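Local structure of enolase-phosphatase E1 (2G80) at residues G40-I45 with A230-N235. The protein probably catalyses, with bound magnesium, the enolization and then dephosphorylation of 2,3-diketo-5-methylthiopentyl-1-phosphate to an acireductone in methionine salvage. Residues are numbered along the deposited sequence; the frame is centred on the assembly and turned at random. Where two conformers were deposited one is given.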
loop_
_atom_site.group_PDB
_atom_site.type_symbol
_atom_site.label_atom_id
_atom_site.label_comp_id
_atom_site.label_asym_id
_atom_site.label_seq_id
_atom_site.Cartn_x
_atom_site.Cartn_y
_atom_site.Cartn_z
ATOM N N GLY A 40 8.305 -1.404 -1.057
ATOM C CA GLY A 40 9.646 -1.374 -1.695
ATOM C C GLY A 40 10.013 -0.017 -2.295
ATOM O O GLY A 40 11.107 0.157 -2.845
ATOM N N THR A 41 9.114 0.971 -2.169
ATOM C CA THR A 41 9.314 2.308 -2.724
ATOM C C THR A 41 9.298 3.370 -1.604
ATOM O O THR A 41 10.269 4.062 -1.439
ATOM C CB THR A 41 8.266 2.558 -3.819
ATOM O OG1 THR A 41 8.419 1.547 -4.817
ATOM C CG2 THR A 41 8.459 3.919 -4.465
ATOM N N VAL A 42 8.189 3.522 -0.894
ATOM C CA VAL A 42 8.095 4.443 0.258
ATOM C C VAL A 42 8.085 3.696 1.623
ATOM O O VAL A 42 8.376 4.315 2.653
ATOM C CB VAL A 42 6.890 5.478 0.135
ATOM C CG1 VAL A 42 6.919 6.206 -1.215
ATOM C CG2 VAL A 42 5.574 4.865 0.364
ATOM N N CYS A 43 7.768 2.391 1.601
ATOM C CA CYS A 43 7.699 1.549 2.807
ATOM C C CYS A 43 8.540 0.274 2.582
ATOM O O CYS A 43 8.573 -0.247 1.440
ATOM C CB CYS A 43 6.229 1.180 3.075
ATOM S SG CYS A 43 5.860 0.309 4.631
ATOM N N PRO A 44 9.243 -0.211 3.644
ATOM C CA PRO A 44 9.951 -1.479 3.527
ATOM C C PRO A 44 9.013 -2.603 3.112
ATOM O O PRO A 44 7.900 -2.731 3.624
ATOM C CB PRO A 44 10.428 -1.765 4.955
ATOM C CG PRO A 44 10.500 -0.470 5.589
ATOM C CD PRO A 44 9.536 0.417 4.938
ATOM N N ILE A 45 9.499 -3.407 2.200
ATOM C CA ILE A 45 8.771 -4.545 1.680
ATOM C C ILE A 45 8.499 -5.566 2.823
ATOM O O ILE A 45 7.511 -6.268 2.798
ATOM C CB ILE A 45 9.561 -5.087 0.426
ATOM C CG1 ILE A 45 8.665 -5.780 -0.581
ATOM C CG2 ILE A 45 10.756 -5.918 0.844
ATOM C CD1 ILE A 45 9.347 -5.854 -1.952
ATOM N N ALA A 230 13.017 2.528 -7.875
ATOM C CA ALA A 230 13.309 2.685 -6.452
ATOM C C ALA A 230 14.100 1.460 -5.959
ATOM O O ALA A 230 13.736 0.316 -6.260
ATOM C CB ALA A 230 12.020 2.884 -5.628
ATOM N N SER A 231 15.195 1.727 -5.243
ATOM C CA SER A 231 16.024 0.694 -4.650
ATOM C C SER A 231 16.112 0.958 -3.155
ATOM O O SER A 231 16.543 2.024 -2.752
ATOM C CB SER A 231 17.415 0.713 -5.269
ATOM O OG SER A 231 18.071 -0.480 -4.941
ATOM N N ARG A 232 15.668 -0.004 -2.350
ATOM C CA ARG A 232 15.655 0.111 -0.906
ATOM C C ARG A 232 16.196 -1.181 -0.311
ATOM O O ARG A 232 16.049 -2.241 -0.960
ATOM C CB ARG A 232 14.207 0.270 -0.391
ATOM C CG ARG A 232 13.436 1.473 -0.868
ATOM C CD ARG A 232 14.065 2.748 -0.372
ATOM N NE ARG A 232 13.223 3.905 -0.638
ATOM C CZ ARG A 232 13.423 5.119 -0.118
ATOM N NH1 ARG A 232 14.449 5.358 0.684
ATOM N NH2 ARG A 232 12.568 6.097 -0.387
ATOM N N PRO A 233 16.764 -1.119 0.930
ATOM C CA PRO A 233 17.239 -2.352 1.613
ATOM C C PRO A 233 16.109 -3.374 1.734
ATOM O O PRO A 233 14.982 -3.013 2.084
ATOM C CB PRO A 233 17.669 -1.855 3.004
ATOM C CG PRO A 233 17.925 -0.395 2.838
ATOM C CD PRO A 233 16.993 0.084 1.767
ATOM N N GLY A 234 16.388 -4.616 1.374
ATOM C CA GLY A 234 15.382 -5.679 1.385
ATOM C C GLY A 234 14.660 -5.909 0.067
ATOM O O GLY A 234 13.895 -6.871 -0.017
ATOM N N ASN A 235 14.813 -5.024 -0.932
ATOM C CA ASN A 235 14.203 -5.248 -2.278
ATOM C C ASN A 235 15.017 -6.307 -3.040
ATOM O O ASN A 235 16.173 -6.572 -2.714
ATOM C CB ASN A 235 14.200 -3.980 -3.165
ATOM C CG ASN A 235 13.223 -2.908 -2.713
ATOM O OD1 ASN A 235 12.577 -2.995 -1.668
ATOM N ND2 ASN A 235 13.127 -1.865 -3.512
HETATM O O HOH W 1 12.148 -2.758 0.955
#
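Two loops at the C-terminal end of the strands of the parallel sheet meet here through polar side chains of 230-235 that bind backbone carbonyls of 40-45. The segment 40-45 links strand 33-36 to helix 46-65, while 230-235 runs out of strand 226-230. Asn235 gives the straightest bond, from ND2 to Gly40 O (2.9 Å, 171°). Arg232 grips the next carbonyl with two donors, NE at 3.1 Å and NH2 at 3.2 Å from Thr41 O, which lies at the guanidinium edge. The same guanidinium forms a salt bridge with Asp129 and cation-pi contacts with Tyr127 and Phe250.

A type II turn from Arg232 to Asn235, closed by Asn235 N to Arg232 O (3.0 Å), lets both side chains reach the carbonyls of Gly40 and Thr41; at its third position, Gly234, a CB would jam against Pro233 O, which calls for glycine. Gly40 is likewise suited to its place, since a CB there would come tight against Asn235 OD1. Gly40 N donates to Cys43 O (2.8 Å), curling the loop back on itself. A water fills the gap beyond, accepting from Ile45 N (3.0 Å) and donating to Pro233 O (3.1 Å) and Asn235 OD1 (2.7 Å). Apolar contact is slight: Thr41 CG2 meets Ala230 CB at 3.9 Å.

Thr41 OG1 turns instead to Asp37, and Asn235 touches Asp212, from the loop after the intervening strand 207-211. The contact thus flanks the magnesium site typical of HAD hydrolases: acidic Asp37 and Glu39 after the first strand, completed by Asp212.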